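Local coordinates for protein ANGPTL4 C-terminal chain (Homo sapiens, PDB 6U1U) that is the fibrinogen-like C-terminal domain, here with palmitic acid, of a secreted protein that mediates inactivation of lipoprotein lipase and helps regulate triglyceride clearance from blood, at residues A[165-168]-A[173-176]; A[192-197]-A[204-209]. One frame throughout, in Å; residues are numbered along the deposited sequence.

Overall arrangement
Following the chain from the N terminus, helix 157-160 leads into the loop that holds 165-168. Contact 1 folds this loop back on 173-176 and closes a short loop of four residues. The chain then passes helix 187-190 and reaches contact 2, where 192-197 meets 204-209 around an intervening stretch of six residues that holds the rest of helix 197-200. The two closures follow in series and neither encloses the other. Strands 173-174 and 195-196 join them as neighbours in a small antiparallel sheet. Contact 2 then ties this sheet to strand 208-215 of the large sheet. Both contacts reach the same palmitic acid.

Contact 1: residues A[165-168]-A[173-176]; sequences WWFG and SNLN. With PLM (palmitic acid), chain B.
The backbones approach most closely at Trp165 and Asn174, whose CA atoms lie 6.1 Å apart, with 165-168 in a loop and 173-174 a short strand. The indole of Trp165 carries most of the contact. Its CG stands anti to the backbone N (chi1 -164°), which lays the ring across the backbone of 173-175. Asn174 CA sits over the five-membered ring, 3.6 Å from its centroid, as a CH-pi contact. Leu175 N lies over the same face. At one end of the indole, NE1 donates to Ser173 OG at 2.9 Å. The bond is bent, and the oxygen is tilted 17° from the ring plane. At the other end, Trp165 CH2 meets Leu175 CG at 3.5 Å. The amide of Asn176 stands almost square to the indole, with ND2 at the ring edge; this nitrogen bonds to Gly164 O. Trp166 CE3 lies over the opposite indole face. Asn174 OD1 accepts from Asn176 N at 2.9 Å, an Asx turn that bends the chain as it leaves the strand. In this fibrinogen C-terminal domain the turn carries Leu175 to Met211 of strand 208-215. An alanine in place of Trp165 would probably open a gap beneath Asn174 and Leu175 and leave Ser173 OG without its indole donor. Trp165 CB also lies over the centre of the Phe167 ring, 3.4 Å above its plane. The edge of that ring meets the Asn174 amide, whose ND2 is bonded to Ser162 O. Trp166 and Phe167 each centre an inverse gamma turn. Palmitic acid passes beside this loop, its atom CA 3.4 Å from Trp166 O.

Contact 2: residues A[192-197]-A[204-209]; sequences KGIFWK and YPLQAT. With PLM (palmitic acid), chain B.
Rotation about CA-CB in Ile194 (chi1 -60°) and Thr209 brings Ile194 CG2 and Thr209 CG2 together at 3.6 Å, the first opposite its backbone N and the second opposite its carbonyl carbon. Leu206 CB lies 4.0 Å from the same Ile194 CG2. Leu206 CD1 runs on past the backbone to Trp196 N and CB. A backbone hydrogen bond, Leu206 N to Ile194 O, joins the segments at 2.9 Å. It is nearly straight (164°) and lies in the carbonyl plane. Pro205 CA adds a CA-H...O contact to this oxygen. A water accepts from Trp196 N at 3.1 Å and donates to Tyr204 O at 2.8 Å, bridging the two backbones beside the direct bond. The end of the Trp196 side chain heads off from 204-209 and presents its ring edge to the palmitic acid chain, with CH2 3.6 Å from PLM CE. The extended start of Lys197 (chi1 179°) and its bend at chi3 take NZ to the carboxyl group, where it bonds to O1 at 3.1 Å and to O2. Lys197 NZ also bonds to Ser171 O. The backbone of Phe195 is hydrogen-bonded to that of Asn174 in strand 173-174, while Gln207 and Ala208 form a classic beta bulge opposite Arg94, where strand 208-215 begins alongside strand 87-94. Leu206 and Trp196 both pack on Leu93 of that strand, and Ile194 and Thr209 touch Arg46 of strand 38-46.

Contact 1: residues A[165-168]-A[173-176]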
ATOM      1  N   TRP A 165       6.295   3.187  -4.014  1.00 17.80           N
ATOM      2  CA  TRP A 165       5.043   2.624  -4.528  1.00 18.24           C
ATOM      3  C   TRP A 165       5.328   1.533  -5.537  1.00 18.37           C
ATOM      4  O   TRP A 165       6.443   1.387  -6.039  1.00 18.47           O
ATOM      5  CB  TRP A 165       4.167   3.713  -5.182  1.00 18.92           C
ATOM      6  CG  TRP A 165       2.717   3.339  -5.394  1.00 18.97           C
ATOM      7  CD1 TRP A 165       2.041   3.249  -6.595  1.00 19.46           C
ATOM      8  CD2 TRP A 165       1.753   3.063  -4.372  1.00 17.06           C
ATOM      9  NE1 TRP A 165       0.720   2.937  -6.371  1.00 19.73           N
ATOM     10  CE2 TRP A 165       0.516   2.802  -5.021  1.00 18.54           C
ATOM     11  CE3 TRP A 165       1.823   3.003  -2.975  1.00 19.28           C
ATOM     12  CZ2 TRP A 165      -0.651   2.470  -4.321  1.00 20.92           C
ATOM     13  CZ3 TRP A 165       0.648   2.706  -2.252  1.00 18.88           C
ATOM     14  CH2 TRP A 165      -0.575   2.433  -2.927  1.00 17.59           C
ATOM     15  N   TRP A 166       4.265   0.777  -5.854  1.00 18.10           N
ATOM     16  CA  TRP A 166       4.280  -0.192  -6.954  1.00 19.36           C
ATOM     17  C   TRP A 166       3.921   0.578  -8.213  1.00 22.83           C
ATOM     18  O   TRP A 166       2.775   0.602  -8.667  1.00 23.42           O
ATOM     19  CB  TRP A 166       3.282  -1.312  -6.691  1.00 20.06           C
ATOM     20  CG  TRP A 166       3.618  -2.174  -5.507  1.00 20.71           C
ATOM     21  CD1 TRP A 166       4.521  -3.204  -5.464  1.00 20.45           C
ATOM     22  CD2 TRP A 166       3.023  -2.102  -4.206  1.00 19.64           C
ATOM     23  NE1 TRP A 166       4.529  -3.772  -4.195  1.00 19.49           N
ATOM     24  CE2 TRP A 166       3.617  -3.110  -3.414  1.00 21.54           C
ATOM     25  CE3 TRP A 166       2.074  -1.249  -3.627  1.00 21.16           C
ATOM     26  CZ2 TRP A 166       3.288  -3.301  -2.061  1.00 21.83           C
ATOM     27  CZ3 TRP A 166       1.742  -1.437  -2.285  1.00 23.72           C
ATOM     28  CH2 TRP A 166       2.355  -2.441  -1.514  1.00 22.08           C
ATOM     29  N   PHE A 167       4.920   1.270  -8.759  1.00 23.76           N
ATOM     30  CA  PHE A 167       4.692   2.148  -9.909  1.00 28.29           C
ATOM     31  C   PHE A 167       4.611   1.287 -11.186  1.00 31.36           C
ATOM     32  O   PHE A 167       5.565   1.146 -11.943  1.00 33.77           O
ATOM     33  CB  PHE A 167       5.819   3.184  -9.981  1.00 26.22           C
ATOM     34  CG  PHE A 167       5.839   4.219  -8.852  1.00 27.13           C
ATOM     35  CD1 PHE A 167       4.846   5.185  -8.717  1.00 27.32           C
ATOM     36  CD2 PHE A 167       6.898   4.267  -7.958  1.00 23.29           C
ATOM     37  CE1 PHE A 167       4.918   6.123  -7.723  1.00 25.26           C
ATOM     38  CE2 PHE A 167       6.969   5.217  -6.938  1.00 23.15           C
ATOM     39  CZ  PHE A 167       5.977   6.150  -6.824  1.00 27.33           C
ATOM     40  N   GLY A 168       3.450   0.671 -11.428  1.00 35.51           N
ATOM     41  CA  GLY A 168       3.286  -0.102 -12.661  1.00 34.30           C
ATOM     42  C   GLY A 168       3.310   0.765 -13.914  1.00 40.31           C
ATOM     43  O   GLY A 168       3.798   0.351 -14.973  1.00 38.35           O
ATOM     44  N   SER A 173      -1.515   5.343  -9.725  1.00 21.44           N
ATOM     45  CA  SER A 173      -1.787   5.639  -8.321  1.00 19.82           C
ATOM     46  C   SER A 173      -0.471   5.848  -7.603  1.00 18.36           C
ATOM     47  O   SER A 173       0.587   5.447  -8.081  1.00 19.81           O
ATOM     48  CB  SER A 173      -2.525   4.518  -7.619  1.00 21.71           C
ATOM     49  OG  SER A 173      -1.792   3.302  -7.812  1.00 22.30           O
ATOM     50  N   ASN A 174      -0.578   6.454  -6.422  1.00 20.08           N
ATOM     51  CA  ASN A 174       0.522   6.556  -5.476  1.00 19.57           C
ATOM     52  C   ASN A 174      -0.083   7.006  -4.166  1.00 18.58           C
ATOM     53  O   ASN A 174      -0.336   8.205  -3.968  1.00 20.13           O
ATOM     54  CB  ASN A 174       1.595   7.546  -5.941  1.00 19.21           C
ATOM     55  CG  ASN A 174       2.696   7.674  -4.927  1.00 21.35           C
ATOM     56  OD1 ASN A 174       2.737   6.876  -3.984  1.00 18.37           O
ATOM     57  ND2 ASN A 174       3.603   8.671  -5.097  1.00 21.11           N
ATOM     58  N   LEU A 175      -0.387   6.071  -3.260  1.00 18.61           N
ATOM     59  CA  LEU A 175      -0.968   6.511  -2.010  1.00 16.86           C
ATOM     60  C   LEU A 175       0.099   6.959  -1.010  1.00 16.34           C
ATOM     61  O   LEU A 175      -0.239   7.392   0.102  1.00 17.47           O
ATOM     62  CB  LEU A 175      -1.843   5.397  -1.418  1.00 17.79           C
ATOM     63  CG  LEU A 175      -2.966   4.953  -2.376  1.00 18.48           C
ATOM     64  CD1 LEU A 175      -3.843   3.934  -1.669  1.00 18.61           C
ATOM     65  CD2 LEU A 175      -3.783   6.151  -2.824  1.00 20.12           C
ATOM     66  N   ASN A 176       1.367   6.895  -1.401  1.00 17.38           N
ATOM     67  CA  ASN A 176       2.481   7.266  -0.543  1.00 17.84           C
ATOM     68  C   ASN A 176       3.141   8.568  -1.019  1.00 20.01           C
ATOM     69  O   ASN A 176       4.291   8.852  -0.666  1.00 19.25           O
ATOM     70  CB  ASN A 176       3.508   6.126  -0.493  1.00 17.11           C
ATOM     71  CG  ASN A 176       3.016   4.938   0.321  1.00 17.41           C
ATOM     72  OD1 ASN A 176       2.130   5.081   1.154  1.00 18.43           O
ATOM     73  ND2 ASN A 176       3.601   3.744   0.074  1.00 18.56           N
TER
HETATM   74  C1  PLM B 501      -2.495   3.337 -15.838  1.00 43.11           C
HETATM   75  O1  PLM B 501      -1.685   4.292 -15.831  1.00 38.29           O
HETATM   76  O2  PLM B 501      -3.723   3.486 -15.835  1.00 49.21           O
HETATM   77  C2  PLM B 501      -1.940   1.921 -15.930  1.00 43.19           C
HETATM   78  C3  PLM B 501      -2.673   0.790 -15.272  1.00 41.08           C
HETATM   79  C4  PLM B 501      -1.720  -0.264 -14.730  1.00 42.60           C
HETATM   80  C5  PLM B 501      -2.235  -1.090 -13.583  1.00 41.82           C
HETATM   81  C6  PLM B 501      -1.168  -1.632 -12.651  1.00 38.53           C
HETATM   82  C7  PLM B 501      -1.634  -1.853 -11.236  1.00 39.50           C
HETATM   83  C8  PLM B 501      -0.572  -1.858 -10.165  1.00 36.12           C
HETATM   84  C9  PLM B 501      -0.396  -0.532  -9.513  1.00 37.25           C
HETATM   85  CA  PLM B 501      -0.363  -0.544  -8.042  1.00 32.92           C
HETATM   86  CB  PLM B 501      -1.631  -0.884  -7.365  1.00 34.40           C
HETATM   87  CC  PLM B 501      -1.416  -1.258  -5.953  1.00 38.80           C
HETATM   88  CD  PLM B 501      -2.619  -1.262  -5.116  1.00 34.24           C
HETATM   89  CE  PLM B 501      -3.763  -1.937  -5.767  1.00 38.05           C
HETATM   90  CF  PLM B 501      -4.060  -3.309  -5.305  1.00 38.11           C
HETATM   91  CG  PLM B 501      -3.795  -4.339  -6.352  1.00 36.60           C

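Contact 2: residues A[192-197]-A[204-209]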
ATOM      1  N   LYS A 192       3.091  15.027  -7.601  1.00 29.97           N
ATOM      2  CA  LYS A 192       3.792  14.285  -6.557  1.00 28.74           C
ATOM      3  C   LYS A 192       2.889  13.928  -5.391  1.00 24.77           C
ATOM      4  O   LYS A 192       3.396  13.520  -4.344  1.00 25.21           O
ATOM      5  CB  LYS A 192       4.982  15.089  -6.038  1.00 28.78           C
ATOM      6  CG  LYS A 192       5.980  15.499  -7.133  1.00 34.45           C
ATOM      7  CD  LYS A 192       7.094  16.341  -6.550  1.00 37.97           C
ATOM      8  CE  LYS A 192       8.356  16.241  -7.400  1.00 42.66           C
ATOM      9  NZ  LYS A 192       9.351  15.264  -6.849  1.00 40.65           N
ATOM     10  N   GLY A 193       1.568  14.054  -5.546  1.00 26.02           N
ATOM     11  CA  GLY A 193       0.639  13.893  -4.448  1.00 24.34           C
ATOM     12  C   GLY A 193       0.137  12.471  -4.240  1.00 22.81           C
ATOM     13  O   GLY A 193       0.656  11.503  -4.807  1.00 22.58           O
ATOM     14  N   ILE A 194      -0.920  12.379  -3.437  1.00 22.32           N
ATOM     15  CA  ILE A 194      -1.580  11.130  -3.047  1.00 21.94           C
ATOM     16  C   ILE A 194      -2.753  10.955  -3.993  1.00 22.83           C
ATOM     17  O   ILE A 194      -3.764  11.653  -3.860  1.00 24.91           O
ATOM     18  CB  ILE A 194      -2.051  11.196  -1.597  1.00 21.50           C
ATOM     19  CG1 ILE A 194      -0.857  11.428  -0.680  1.00 21.81           C
ATOM     20  CG2 ILE A 194      -2.791   9.922  -1.160  1.00 22.11           C
ATOM     21  CD1 ILE A 194      -1.301  11.680   0.747  1.00 21.95           C
ATOM     22  N   PHE A 195      -2.650  10.034  -4.951  1.00 21.56           N
ATOM     23  CA  PHE A 195      -3.699   9.977  -5.960  1.00 22.00           C
ATOM     24  C   PHE A 195      -4.069   8.537  -6.281  1.00 23.40           C
ATOM     25  O   PHE A 195      -3.276   7.607  -6.109  1.00 21.73           O
ATOM     26  CB  PHE A 195      -3.284  10.724  -7.242  1.00 21.53           C
ATOM     27  CG  PHE A 195      -2.235  10.018  -8.067  1.00 20.84           C
ATOM     28  CD1 PHE A 195      -0.876  10.132  -7.749  1.00 22.22           C
ATOM     29  CD2 PHE A 195      -2.603   9.259  -9.187  1.00 24.35           C
ATOM     30  CE1 PHE A 195       0.079   9.471  -8.537  1.00 24.57           C
ATOM     31  CE2 PHE A 195      -1.644   8.622  -9.979  1.00 23.70           C
ATOM     32  CZ  PHE A 195      -0.318   8.731  -9.652  1.00 25.02           C
ATOM     33  N   TRP A 196      -5.258   8.361  -6.827  1.00 20.98           N
ATOM     34  CA  TRP A 196      -5.780   7.092  -7.397  1.00 21.41           C
ATOM     35  C   TRP A 196      -6.548   7.549  -8.644  1.00 23.20           C
ATOM     36  O   TRP A 196      -7.628   8.021  -8.502  1.00 24.29           O
ATOM     37  CB  TRP A 196      -6.668   6.345  -6.414  1.00 19.60           C
ATOM     38  CG  TRP A 196      -7.031   4.964  -6.847  1.00 21.52           C
ATOM     39  CD1 TRP A 196      -8.067   4.590  -7.635  1.00 23.88           C
ATOM     40  CD2 TRP A 196      -6.369   3.752  -6.474  1.00 22.63           C
ATOM     41  NE1 TRP A 196      -8.086   3.247  -7.802  1.00 27.61           N
ATOM     42  CE2 TRP A 196      -7.053   2.700  -7.107  1.00 26.45           C
ATOM     43  CE3 TRP A 196      -5.262   3.464  -5.685  1.00 24.57           C
ATOM     44  CZ2 TRP A 196      -6.673   1.379  -6.954  1.00 26.98           C
ATOM     45  CZ3 TRP A 196      -4.885   2.161  -5.531  1.00 22.31           C
ATOM     46  CH2 TRP A 196      -5.571   1.142  -6.175  1.00 24.26           C
ATOM     47  N   LYS A 197      -5.961   7.355  -9.809  1.00 23.35           N
ATOM     48  CA  LYS A 197      -6.412   8.079 -10.998  1.00 25.16           C
ATOM     49  C   LYS A 197      -7.868   7.780 -11.325  1.00 28.04           C
ATOM     50  O   LYS A 197      -8.661   8.705 -11.555  1.00 28.32           O
ATOM     51  CB  LYS A 197      -5.512   7.748 -12.186  1.00 27.47           C
ATOM     52  CG  LYS A 197      -5.971   8.473 -13.503  1.00 28.14           C
ATOM     53  CD  LYS A 197      -4.915   8.354 -14.566  1.00 32.44           C
ATOM     54  CE  LYS A 197      -4.967   6.972 -15.214  1.00 40.02           C
ATOM     55  NZ  LYS A 197      -3.730   6.663 -16.019  1.00 42.37           N
ATOM     56  N   TYR A 204      -5.943  14.765  -8.327  1.00 29.35           N
ATOM     57  CA  TYR A 204      -6.724  15.060  -7.137  1.00 30.47           C
ATOM     58  C   TYR A 204      -5.953  14.589  -5.903  1.00 28.70           C
ATOM     59  O   TYR A 204      -5.662  13.393  -5.794  1.00 27.25           O
ATOM     60  CB  TYR A 204      -8.080  14.362  -7.205  1.00 27.63           C
ATOM     61  CG  TYR A 204      -8.991  14.786  -6.080  1.00 28.75           C
ATOM     62  CD1 TYR A 204      -9.875  15.855  -6.235  1.00 33.94           C
ATOM     63  CD2 TYR A 204      -8.965  14.140  -4.846  1.00 25.12           C
ATOM     64  CE1 TYR A 204     -10.690  16.253  -5.203  1.00 35.37           C
ATOM     65  CE2 TYR A 204      -9.776  14.530  -3.813  1.00 26.04           C
ATOM     66  CZ  TYR A 204     -10.636  15.594  -3.987  1.00 31.72           C
ATOM     67  OH  TYR A 204     -11.445  15.968  -2.936  1.00 32.60           O
ATOM     68  N   PRO A 205      -5.625  15.468  -4.951  1.00 28.48           N
ATOM     69  CA  PRO A 205      -4.907  15.028  -3.735  1.00 26.77           C
ATOM     70  C   PRO A 205      -5.888  14.480  -2.707  1.00 26.12           C
ATOM     71  O   PRO A 205      -6.755  15.197  -2.203  1.00 28.48           O
ATOM     72  CB  PRO A 205      -4.225  16.312  -3.242  1.00 25.59           C
ATOM     73  CG  PRO A 205      -5.196  17.397  -3.622  1.00 34.64           C
ATOM     74  CD  PRO A 205      -5.860  16.922  -4.947  1.00 32.01           C
ATOM     75  N   LEU A 206      -5.732  13.204  -2.362  1.00 22.26           N
ATOM     76  CA  LEU A 206      -6.691  12.577  -1.466  1.00 22.59           C
ATOM     77  C   LEU A 206      -6.509  13.049  -0.031  1.00 26.08           C
ATOM     78  O   LEU A 206      -5.415  13.443   0.393  1.00 26.32           O
ATOM     79  CB  LEU A 206      -6.558  11.057  -1.534  1.00 21.38           C
ATOM     80  CG  LEU A 206      -6.956  10.521  -2.910  1.00 22.69           C
ATOM     81  CD1 LEU A 206      -6.464   9.106  -3.126  1.00 21.98           C
ATOM     82  CD2 LEU A 206      -8.501  10.569  -3.061  1.00 23.88           C
ATOM     83  N   GLN A 207      -7.606  13.018   0.721  1.00 24.00           N
ATOM     84  CA  GLN A 207      -7.562  13.485   2.099  1.00 23.42           C
ATOM     85  C   GLN A 207      -7.074  12.403   3.055  1.00 22.96           C
ATOM     86  O   GLN A 207      -6.437  12.721   4.065  1.00 24.26           O
ATOM     87  CB  GLN A 207      -8.948  13.986   2.526  1.00 27.07           C
ATOM     88  CG  GLN A 207      -8.953  14.663   3.901  1.00 28.80           C
ATOM     89  CD  GLN A 207     -10.335  14.792   4.525  1.00 37.41           C
ATOM     90  OE1 GLN A 207     -11.345  14.938   3.827  1.00 38.96           O
ATOM     91  NE2 GLN A 207     -10.384  14.774   5.850  1.00 43.09           N
ATOM     92  N   ALA A 208      -7.387  11.134   2.777  1.00 22.49           N
ATOM     93  CA  ALA A 208      -7.025  10.053   3.690  1.00 21.49           C
ATOM     94  C   ALA A 208      -6.985   8.749   2.906  1.00 21.36           C
ATOM     95  O   ALA A 208      -7.683   8.593   1.900  1.00 22.10           O
ATOM     96  CB  ALA A 208      -7.997   9.936   4.876  1.00 25.64           C
ATOM     97  N   THR A 209      -6.114   7.831   3.347  1.00 20.10           N
ATOM     98  CA  THR A 209      -5.988   6.523   2.721  1.00 19.29           C
ATOM     99  C   THR A 209      -5.798   5.486   3.816  1.00 19.63           C
ATOM    100  O   THR A 209      -5.198   5.771   4.858  1.00 18.40           O
ATOM    101  CB  THR A 209      -4.780   6.437   1.734  1.00 20.29           C
ATOM    102  OG1 THR A 209      -3.538   6.591   2.455  1.00 19.70           O
ATOM    103  CG2 THR A 209      -4.838   7.538   0.673  1.00 20.78           C
TER
HETATM  104  C1  PLM B 501      -2.495   3.337 -15.838  1.00 43.11           C
HETATM  105  O1  PLM B 501      -1.685   4.292 -15.831  1.00 38.29           O
HETATM  106  O2  PLM B 501      -3.723   3.486 -15.835  1.00 49.21           O
HETATM  107  C2  PLM B 501      -1.940   1.921 -15.930  1.00 43.19           C
HETATM  108  C3  PLM B 501      -2.673   0.790 -15.272  1.00 41.08           C
HETATM  109  C4  PLM B 501      -1.720  -0.264 -14.730  1.00 42.60           C
HETATM  110  C5  PLM B 501      -2.235  -1.090 -13.583  1.00 41.82           C
HETATM  111  C6  PLM B 501      -1.168  -1.632 -12.651  1.00 38.53           C
HETATM  112  C7  PLM B 501      -1.634  -1.853 -11.236  1.00 39.50           C
HETATM  113  C8  PLM B 501      -0.572  -1.858 -10.165  1.00 36.12           C
HETATM  114  C9  PLM B 501      -0.396  -0.532  -9.513  1.00 37.25           C
HETATM  115  CA  PLM B 501      -0.363  -0.544  -8.042  1.00 32.92           C
HETATM  116  CB  PLM B 501      -1.631  -0.884  -7.365  1.00 34.40           C
HETATM  117  CC  PLM B 501      -1.416  -1.258  -5.953  1.00 38.80           C
HETATM  118  CD  PLM B 501      -2.619  -1.262  -5.116  1.00 34.24           C
HETATM  119  CE  PLM B 501      -3.763  -1.937  -5.767  1.00 38.05           C
HETATM  120  CF  PLM B 501      -4.060  -3.309  -5.305  1.00 38.11           C
HETATM  121  CG  PLM B 501      -3.795  -4.339  -6.352  1.00 36.60           C
HETATM  122  O   HOH W   1      -6.728  11.043  -6.867  1.00 23.98           O